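Local coordinates for protein Asp/Glu-specific dipeptidyl-peptidase (Flavobacterium psychrophilum, PDB 5JXF) that removes dipeptides from the N-terminus of oligopeptides as a serine peptidase, with strict specificity for Asp or Glu in the P1 position, at residues L267-D272 against G671-L676; K331-S336 against D457-V462; K347-S352 against R680-T685. All coordinates share one frame; numbering follows the deposited sequence.

Interaction 1 (L267-D272 against G671-L676); sequences LPVSLD and GNLIGL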
loop_
_atom_site.group_PDB
_atom_site.type_symbol
_atom_site.label_atom_id
_atom_site.label_comp_id
_atom_site.label_asym_id
_atom_site.label_seq_id
_atom_site.Cartn_x
_atom_site.Cartn_y
_atom_site.Cartn_z
ATOM N N LEU A 267 17.292 -23.727 -23.968
ATOM C CA LEU A 267 15.863 -23.483 -23.952
ATOM C C LEU A 267 15.511 -22.529 -25.059
ATOM O O LEU A 267 16.081 -21.434 -25.145
ATOM C CB LEU A 267 15.411 -22.913 -22.594
ATOM C CG LEU A 267 15.797 -23.734 -21.363
ATOM C CD1 LEU A 267 15.479 -22.970 -20.083
ATOM C CD2 LEU A 267 15.074 -25.045 -21.373
ATOM N N PRO A 268 14.590 -22.941 -25.936
ATOM C CA PRO A 268 14.047 -21.941 -26.856
ATOM C C PRO A 268 13.225 -20.945 -26.017
ATOM O O PRO A 268 12.745 -21.335 -24.948
ATOM C CB PRO A 268 13.157 -22.753 -27.795
ATOM C CG PRO A 268 13.475 -24.200 -27.522
ATOM C CD PRO A 268 13.938 -24.246 -26.095
ATOM N N VAL A 269 13.107 -19.705 -26.488
ATOM C CA VAL A 269 12.404 -18.647 -25.788
ATOM C C VAL A 269 11.109 -18.315 -26.515
ATOM O O VAL A 269 11.128 -17.954 -27.687
ATOM C CB VAL A 269 13.259 -17.363 -25.680
ATOM C CG1 VAL A 269 12.469 -16.277 -24.990
ATOM C CG2 VAL A 269 14.562 -17.646 -24.938
ATOM N N SER A 270 9.990 -18.444 -25.814
ATOM C CA SER A 270 8.678 -18.154 -26.387
ATOM C C SER A 270 8.392 -16.653 -26.575
ATOM O O SER A 270 8.811 -15.839 -25.759
ATOM C CB SER A 270 7.590 -18.758 -25.506
ATOM O OG SER A 270 6.313 -18.340 -25.951
ATOM N N LEU A 271 7.688 -16.299 -27.653
ATOM C CA LEU A 271 7.242 -14.911 -27.888
ATOM C C LEU A 271 5.726 -14.786 -27.816
ATOM O O LEU A 271 5.187 -13.738 -28.120
ATOM C CB LEU A 271 7.700 -14.397 -29.257
ATOM C CG LEU A 271 9.155 -14.040 -29.542
ATOM C CD1 LEU A 271 9.395 -13.965 -31.046
ATOM C CD2 LEU A 271 9.516 -12.741 -28.895
ATOM N N ASP A 272 5.052 -15.866 -27.432
ATOM C CA ASP A 272 3.598 -15.935 -27.435
ATOM C C ASP A 272 3.032 -15.674 -26.053
ATOM O O ASP A 272 1.831 -15.810 -25.845
ATOM C CB ASP A 272 3.114 -17.304 -27.932
ATOM C CG ASP A 272 3.287 -17.475 -29.439
ATOM O OD1 ASP A 272 3.871 -16.568 -30.085
ATOM O OD2 ASP A 272 2.844 -18.522 -29.974
ATOM N N GLY A 671 7.999 -26.921 -22.846
ATOM C CA GLY A 671 9.388 -26.790 -22.435
ATOM C C GLY A 671 10.106 -25.556 -22.956
ATOM O O GLY A 671 11.337 -25.466 -22.884
ATOM N N ASN A 672 9.329 -24.600 -23.465
ATOM C CA ASN A 672 9.831 -23.290 -23.865
ATOM C C ASN A 672 9.912 -22.310 -22.711
ATOM O O ASN A 672 9.019 -22.264 -21.862
ATOM C CB ASN A 672 8.934 -22.694 -24.962
ATOM C CG ASN A 672 8.699 -23.665 -26.102
ATOM O OD1 ASN A 672 9.604 -23.944 -26.889
ATOM N ND2 ASN A 672 7.491 -24.205 -26.182
ATOM N N LEU A 673 10.973 -21.510 -22.700
ATOM C CA LEU A 673 11.151 -20.487 -21.684
ATOM C C LEU A 673 10.117 -19.375 -21.827
ATOM O O LEU A 673 10.065 -18.724 -22.864
ATOM C CB LEU A 673 12.543 -19.874 -21.762
ATOM C CG LEU A 673 12.857 -18.986 -20.554
ATOM C CD1 LEU A 673 12.854 -19.847 -19.307
ATOM C CD2 LEU A 673 14.178 -18.236 -20.712
ATOM N N ILE A 674 9.326 -19.147 -20.779
ATOM C CA ILE A 674 8.319 -18.075 -20.774
ATOM C C ILE A 674 8.516 -17.045 -19.644
ATOM O O ILE A 674 8.002 -15.920 -19.713
ATOM C CB ILE A 674 6.903 -18.640 -20.638
ATOM C CG1 ILE A 674 6.872 -19.741 -19.572
ATOM C CG2 ILE A 674 6.399 -19.138 -21.968
ATOM C CD1 ILE A 674 5.460 -20.150 -19.146
ATOM N N GLY A 675 9.243 -17.429 -18.604
ATOM C CA GLY A 675 9.505 -16.545 -17.485
ATOM C C GLY A 675 10.855 -16.782 -16.834
ATOM O O GLY A 675 11.504 -17.830 -17.032
ATOM N N LEU A 676 11.287 -15.794 -16.067
ATOM C CA LEU A 676 12.509 -15.892 -15.271
ATOM C C LEU A 676 12.195 -15.614 -13.806
ATOM O O LEU A 676 11.867 -14.479 -13.455
ATOM C CB LEU A 676 13.539 -14.914 -15.815
ATOM C CG LEU A 676 14.803 -14.612 -15.029
ATOM C CD1 LEU A 676 15.699 -15.844 -14.927
ATOM C CD2 LEU A 676 15.507 -13.483 -15.730
#
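Val269 and Leu673 form a single backbone bridge, with the short strand 269-270 lying against the start of strand 673-680, in a buried place where the latter enters its antiparallel sheet. Two hydrogen bonds make it. Leu673 N donates to Pro268 O (2.9 Å), and Ser270 N donates to Leu673 O (3.0 Å), so both polar backbone groups of Leu673 are used. This is the pattern of a parallel pair, but the chains diverge by 53°, and the pairing stops after one bridge. Leu267 CD1 meets Leu673 CD1 at 4.2 Å, the two side chains nearly perpendicular, while the other branch of Leu673, CD2, approaches Val269 CG2. Next along the chain, Ser270 CB lies against Ile674 CG2 (3.8 Å). Ser270 OG, anti to its own nitrogen (chi1 172°), accepts from Asp272 N, an ST turn. Strand 269-270 also runs parallel to strand 725-726, and Met703 of helix 703-713 touches both Val269 and Leu673. Ile674 and Gly675, facing Ala666 together, form a classic β bulge just beyond the single parallel bridge.

Interaction 2 (K331-S336 against D457-V462); sequences KIQYAS and DFNSTV. Unlike the reference sequence in segment 457-462: Ser460 (reference Ala).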
loop_
_atom_site.group_PDB
_atom_site.type_symbol
_atom_site.label_atom_id
_atom_site.label_comp_id
_atom_site.label_asym_id
_atom_site.label_seq_id
_atom_site.Cartn_x
_atom_site.Cartn_y
_atom_site.Cartn_z
ATOM N N LYS A 331 27.897 4.216 -2.432
ATOM C CA LYS A 331 26.868 3.327 -2.970
ATOM C C LYS A 331 27.464 2.179 -3.804
ATOM O O LYS A 331 26.947 1.063 -3.789
ATOM C CB LYS A 331 25.858 4.107 -3.816
ATOM C CG LYS A 331 24.604 3.306 -4.143
ATOM C CD LYS A 331 23.676 4.033 -5.105
ATOM C CE LYS A 331 22.338 3.316 -5.187
ATOM N NZ LYS A 331 21.409 3.957 -6.161
ATOM N N ILE A 332 28.537 2.454 -4.537
ATOM C CA ILE A 332 29.192 1.414 -5.331
ATOM C C ILE A 332 29.910 0.429 -4.398
ATOM O O ILE A 332 29.978 -0.769 -4.669
ATOM C CB ILE A 332 30.194 2.016 -6.343
ATOM C CG1 ILE A 332 29.467 2.866 -7.378
ATOM C CG2 ILE A 332 30.987 0.926 -7.047
ATOM C CD1 ILE A 332 30.384 3.446 -8.415
ATOM N N GLN A 333 30.431 0.952 -3.293
ATOM C CA GLN A 333 31.060 0.137 -2.266
ATOM C C GLN A 333 30.081 -0.804 -1.570
ATOM O O GLN A 333 30.415 -1.965 -1.283
ATOM C CB GLN A 333 31.721 1.023 -1.214
ATOM C CG GLN A 333 33.069 1.574 -1.601
ATOM C CD GLN A 333 33.749 2.258 -0.438
ATOM O OE1 GLN A 333 33.113 2.984 0.332
ATOM N NE2 GLN A 333 35.050 2.024 -0.295
ATOM N N TYR A 334 28.880 -0.303 -1.290
ATOM C CA TYR A 334 27.987 -1.008 -0.379
ATOM C C TYR A 334 26.799 -1.669 -1.056
ATOM O O TYR A 334 26.042 -2.385 -0.395
ATOM C CB TYR A 334 27.499 -0.051 0.720
ATOM C CG TYR A 334 28.475 0.044 1.865
ATOM C CD1 TYR A 334 29.573 0.896 1.802
ATOM C CD2 TYR A 334 28.320 -0.742 2.997
ATOM C CE1 TYR A 334 30.486 0.972 2.847
ATOM C CE2 TYR A 334 29.225 -0.669 4.048
ATOM C CZ TYR A 334 30.303 0.185 3.964
ATOM O OH TYR A 334 31.198 0.241 5.001
ATOM N N ALA A 335 26.658 -1.455 -2.363
ATOM C CA ALA A 335 25.489 -1.908 -3.111
ATOM C C ALA A 335 25.169 -3.366 -2.838
ATOM O O ALA A 335 24.072 -3.700 -2.382
ATOM C CB ALA A 335 25.704 -1.696 -4.605
ATOM N N SER A 336 26.150 -4.226 -3.089
ATOM C CA SER A 336 25.957 -5.659 -2.950
ATOM C C SER A 336 25.791 -6.044 -1.495
ATOM O O SER A 336 24.909 -6.827 -1.147
ATOM C CB SER A 336 27.133 -6.418 -3.564
ATOM O OG SER A 336 26.904 -7.808 -3.503
ATOM N N ASP A 457 35.670 -2.201 -0.698
ATOM C CA ASP A 457 34.267 -1.922 -0.407
ATOM C C ASP A 457 34.077 -1.452 1.037
ATOM O O ASP A 457 32.960 -1.158 1.471
ATOM C CB ASP A 457 33.410 -3.165 -0.675
ATOM C CG ASP A 457 33.609 -3.725 -2.080
ATOM O OD1 ASP A 457 34.054 -2.970 -2.969
ATOM O OD2 ASP A 457 33.313 -4.921 -2.304
ATOM N N PHE A 458 35.176 -1.385 1.780
ATOM C CA PHE A 458 35.114 -0.984 3.177
ATOM C C PHE A 458 35.233 0.525 3.321
ATOM O O PHE A 458 36.158 1.146 2.794
ATOM C CB PHE A 458 36.212 -1.668 3.996
ATOM C CG PHE A 458 36.237 -1.248 5.441
ATOM C CD1 PHE A 458 35.323 -1.768 6.342
ATOM C CD2 PHE A 458 37.168 -0.325 5.898
ATOM C CE1 PHE A 458 35.341 -1.383 7.675
ATOM C CE2 PHE A 458 37.189 0.064 7.228
ATOM C CZ PHE A 458 36.276 -0.467 8.116
ATOM N N ASN A 459 34.289 1.109 4.044
ATOM C CA ASN A 459 34.350 2.526 4.344
ATOM C C ASN A 459 34.427 2.702 5.853
ATOM O O ASN A 459 33.468 2.396 6.563
ATOM C CB ASN A 459 33.137 3.258 3.763
ATOM C CG ASN A 459 33.293 4.770 3.798
ATOM O OD1 ASN A 459 33.027 5.410 4.815
ATOM N ND2 ASN A 459 33.729 5.345 2.682
ATOM N N SER A 460 35.580 3.157 6.334
ATOM C CA SER A 460 35.811 3.352 7.762
ATOM C C SER A 460 34.730 4.213 8.424
ATOM O O SER A 460 34.202 3.847 9.474
ATOM C CB SER A 460 37.192 3.975 7.987
ATOM O OG SER A 460 37.226 4.742 9.175
ATOM N N THR A 461 34.395 5.342 7.799
ATOM C CA THR A 461 33.364 6.244 8.319
ATOM C C THR A 461 32.024 5.531 8.516
ATOM O O THR A 461 31.418 5.627 9.584
ATOM C CB THR A 461 33.156 7.456 7.392
ATOM O OG1 THR A 461 34.416 8.092 7.146
ATOM C CG2 THR A 461 32.198 8.454 8.024
ATOM N N VAL A 462 31.578 4.800 7.497
ATOM C CA VAL A 462 30.332 4.041 7.582
ATOM C C VAL A 462 30.352 2.990 8.696
ATOM O O VAL A 462 29.446 2.931 9.528
ATOM C CB VAL A 462 30.018 3.326 6.254
ATOM C CG1 VAL A 462 28.739 2.504 6.381
ATOM C CG2 VAL A 462 29.909 4.335 5.119
#
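Gln333 and Tyr334, on one turn of helix 328-357, pack against the linker 457-459 and the N-terminus of helix 460-477, whose N-cap is Asn459. The contact thus joins two members of the α-helical part of the enzyme, away from the catalytic residues.

Gln333 lies along the linker backbone. Its CB sits 3.7 Å from Asp457 O, and CG, placed beside the backbone nitrogen by a chi1 of -80°, meets Asp457 CA. The chain then extends, carrying CD past the Asp457 carbonyl group. At the tip the amide divides its work. OE1 accepts a weak hydrogen bond from Asn459 ND2 (3.4 Å), the two amide planes standing almost perpendicular at 86°, whereas NE2 has its firmer partner in Lys456 O, just before the linker. The backbone joins in as well: Gln333 O abuts Asp457 CB at 3.3 Å.

Tyr334 reaches further, towards the helix start. Asn459 CB comes up at the edge of its ring, near the ring plane and 3.6 Å from CE1, while Val462 CG1 approaches CZ obliquely at 3.7 Å. The hydroxyl is hydrogen-bonded to Glu417 and takes only a weak bond from Asn459 N, so the ring end is held from two places. Lys337, which makes a cation-pi contact with the same ring, also donates to Asp457 O and so adds a further tie between the linker and the helix.

Asn459 therefore serves both sides. With its ND2 turned to Gln333, its OD1 faces the first turn of its own helix, where Val462 N donates to it at 3.1 Å with an N-H...O angle of 160°, in the carbonyl plane and on a lone pair.

Interaction 3 (K347-S352 against R680-T685); sequences KWIGES and RVWEGT. With ASP (aspartic acid), chain F.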
loop_
_atom_site.group_PDB
_atom_site.type_symbol
_atom_site.label_atom_id
_atom_site.label_comp_id
_atom_site.label_asym_id
_atom_site.label_seq_id
_atom_site.Cartn_x
_atom_site.Cartn_y
_atom_site.Cartn_z
ATOM N N LYS A 347 12.558 -10.061 4.437
ATOM C CA LYS A 347 11.973 -11.402 4.367
ATOM C C LYS A 347 11.429 -11.804 5.730
ATOM O O LYS A 347 10.312 -12.326 5.853
ATOM C CB LYS A 347 12.995 -12.472 3.885
ATOM C CG LYS A 347 12.367 -13.852 3.754
ATOM C CD LYS A 347 13.393 -14.986 3.817
ATOM C CE LYS A 347 12.713 -16.348 3.898
ATOM N NZ LYS A 347 13.684 -17.447 3.680
ATOM N N TRP A 348 12.237 -11.556 6.754
ATOM C CA TRP A 348 11.933 -12.020 8.096
ATOM C C TRP A 348 10.714 -11.279 8.662
ATOM O O TRP A 348 9.911 -11.860 9.393
ATOM C CB TRP A 348 13.161 -11.860 8.994
ATOM C CG TRP A 348 14.269 -12.863 8.636
ATOM C CD1 TRP A 348 14.104 -14.075 8.040
ATOM C CD2 TRP A 348 15.678 -12.711 8.851
ATOM N NE1 TRP A 348 15.321 -14.690 7.870
ATOM C CE2 TRP A 348 16.303 -13.875 8.363
ATOM C CE3 TRP A 348 16.471 -11.702 9.407
ATOM C CZ2 TRP A 348 17.681 -14.060 8.415
ATOM C CZ3 TRP A 348 17.837 -11.890 9.460
ATOM C CH2 TRP A 348 18.428 -13.060 8.971
ATOM N N ILE A 349 10.571 -10.009 8.300
ATOM C CA ILE A 349 9.375 -9.250 8.677
ATOM C C ILE A 349 8.137 -9.962 8.118
ATOM O O ILE A 349 7.245 -10.349 8.879
ATOM C CB ILE A 349 9.476 -7.791 8.188
ATOM C CG1 ILE A 349 10.574 -7.075 8.980
ATOM C CG2 ILE A 349 8.120 -7.052 8.273
ATOM C CD1 ILE A 349 10.962 -5.721 8.439
ATOM N N GLY A 350 8.134 -10.209 6.806
ATOM C CA GLY A 350 7.044 -10.919 6.157
ATOM C C GLY A 350 6.796 -12.316 6.682
ATOM O O GLY A 350 5.654 -12.743 6.836
ATOM N N GLU A 351 7.879 -13.036 6.952
ATOM C CA GLU A 351 7.771 -14.401 7.418
ATOM C C GLU A 351 7.106 -14.454 8.791
ATOM O O GLU A 351 6.184 -15.240 9.012
ATOM C CB GLU A 351 9.154 -15.052 7.462
ATOM C CG GLU A 351 9.147 -16.438 8.047
ATOM C CD GLU A 351 10.540 -17.083 8.047
ATOM O OE1 GLU A 351 11.410 -16.660 8.854
ATOM O OE2 GLU A 351 10.760 -17.989 7.208
ATOM N N SER A 352 7.575 -13.616 9.711
ATOM C CA SER A 352 6.959 -13.532 11.031
ATOM C C SER A 352 5.506 -13.057 10.914
ATOM O O SER A 352 4.630 -13.536 11.640
ATOM C CB SER A 352 7.757 -12.597 11.949
ATOM O OG SER A 352 9.060 -13.108 12.186
ATOM N N ARG A 680 9.273 -13.946 -4.378
ATOM C CA ARG A 680 7.973 -14.413 -3.901
ATOM C C ARG A 680 7.161 -13.210 -3.470
ATOM O O ARG A 680 7.731 -12.176 -3.127
ATOM C CB ARG A 680 8.110 -15.362 -2.717
ATOM C CG ARG A 680 8.600 -16.772 -3.048
ATOM C CD ARG A 680 8.903 -17.475 -1.770
ATOM N NE ARG A 680 10.270 -17.194 -1.352
ATOM C CZ ARG A 680 10.759 -17.482 -0.152
ATOM N NH1 ARG A 680 9.966 -18.021 0.760
ATOM N NH2 ARG A 680 12.032 -17.217 0.134
ATOM N N VAL A 681 5.843 -13.349 -3.448
ATOM C CA VAL A 681 4.985 -12.239 -3.021
ATOM C C VAL A 681 4.968 -12.125 -1.494
ATOM O O VAL A 681 5.250 -13.098 -0.779
ATOM C CB VAL A 681 3.536 -12.392 -3.551
ATOM C CG1 VAL A 681 3.552 -12.632 -5.036
ATOM C CG2 VAL A 681 2.806 -13.523 -2.851
ATOM N N TRP A 682 4.608 -10.935 -1.002
ATOM C CA TRP A 682 4.678 -10.616 0.434
ATOM C C TRP A 682 4.001 -11.645 1.315
ATOM O O TRP A 682 4.564 -12.104 2.306
ATOM C CB TRP A 682 4.066 -9.240 0.705
ATOM C CG TRP A 682 4.227 -8.780 2.113
ATOM C CD1 TRP A 682 3.229 -8.477 3.002
ATOM C CD2 TRP A 682 5.463 -8.564 2.806
ATOM N NE1 TRP A 682 3.772 -8.093 4.202
ATOM C CE2 TRP A 682 5.139 -8.133 4.111
ATOM C CE3 TRP A 682 6.814 -8.687 2.447
ATOM C CZ2 TRP A 682 6.117 -7.825 5.064
ATOM C CZ3 TRP A 682 7.785 -8.387 3.399
ATOM C CH2 TRP A 682 7.432 -7.956 4.686
ATOM N N GLU A 683 2.796 -12.022 0.924
ATOM C CA GLU A 683 1.985 -12.943 1.694
ATOM C C GLU A 683 2.577 -14.338 1.833
ATOM O O GLU A 683 2.186 -15.089 2.722
ATOM C CB GLU A 683 0.593 -13.032 1.064
ATOM C CG GLU A 683 -0.249 -11.746 1.253
ATOM C CD GLU A 683 0.243 -10.573 0.412
ATOM O OE1 GLU A 683 0.908 -10.806 -0.633
ATOM O OE2 GLU A 683 -0.036 -9.420 0.795
ATOM N N GLY A 684 3.513 -14.698 0.954
ATOM C CA GLY A 684 4.055 -16.033 0.983
ATOM C C GLY A 684 5.509 -16.067 1.394
ATOM O O GLY A 684 6.223 -17.029 1.101
ATOM N N THR A 685 5.959 -15.023 2.079
ATOM C CA THR A 685 7.344 -14.977 2.527
ATOM C C THR A 685 7.567 -15.995 3.633
ATOM O O THR A 685 8.699 -16.272 4.032
ATOM C CB THR A 685 7.720 -13.581 3.003
ATOM O OG1 THR A 685 6.615 -13.031 3.718
ATOM C CG2 THR A 685 7.990 -12.684 1.818
HETATM N N ASP F . 14.907 -13.794 -4.193
HETATM C CA ASP F . 15.177 -15.169 -3.759
HETATM C C ASP F . 16.514 -15.725 -4.216
HETATM O O ASP F . 16.602 -16.876 -4.656
HETATM C CB ASP F . 14.047 -16.104 -4.225
HETATM C CG ASP F . 12.867 -16.136 -3.262
HETATM O OD1 ASP F . 13.054 -15.800 -2.080
HETATM O OD2 ASP F . 11.750 -16.515 -3.680
HETATM O O HOH W 1 9.946 -18.613 4.762
#
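Glu351 and Thr685 have the nearest CA atoms across the contact, 4.9 Å apart, where a turn of helix 328-357 meets the loop after strand 673-680. That loop has a short 3-10 segment at Trp682 and Glu683, and no direct hydrogen bond joins the two segments.

Gly350, having no side chain, lets the Trp682 ring and Thr685 come up against the helix backbone. Its CA lies over one face of Trp682, 3.6 Å from the centroid of the six-membered ring and 26° off its normal, a CH-pi contact. Ile349 CG2 instead touches the ring at its edge, near CH2. Thr685 pushes its OG1 against Gly350 C (3.1 Å). A chi1 of 39° sets this hydroxyl between the backbone nitrogen and carbonyl carbon, from where it donates to Trp682 O (2.7 Å); Thr685 N donates there too, so that two bonds to one carbonyl hold the turn 682-685. A water donating to both Glu351 OE2 and Thr685 O bridges the segments.

Towards the active site, Arg680 bends at chi3 (-87°) and turns its guanidinium edge to the carboxylate of the bound aspartic acid. NE donates to its OD2 and NH2 to its OD1, each at 2.8 Å, a two-pronged grip that fixes the carboxylate's rotation. Lys347 NZ approaches another edge of the guanidinium, near its plane, 3.9 Å from Arg680 NH2, and is salt-bridged to Asp688, while Ser687 OG bonds Arg680 NH1. Gly660 N and Ser662 N also hold the ligand. The arrangement is consistent with an S1 pocket for an acidic P1 residue, the specificity role inferred for Arg680 from related enzymes.

Overall arrangement
Interactions 1 and 3 are buried, whereas interaction 2 is only partly so. Helix 328-357 links interactions 2 and 3: its early turn meets the linker and start of helix 460-477, and a later turn, with contact centres 27 Å apart, meets the catalytic part. Strand 673-680 likewise links 1 and 3, beginning at the bridge with 267-272 and ending at the arginine that binds the aspartic acid ligand, the two centres 28 Å apart. Chemistry follows location. Interaction 1 depends on backbone hydrogen bonds with aliphatic filling, interaction 2 on weak bonds of side-chain amides and one tyrosine hydroxyl around a helix start, and interaction 3 on aromatic-glycine packing beside a charged pocket. Only interaction 3 includes a ligand-binding residue.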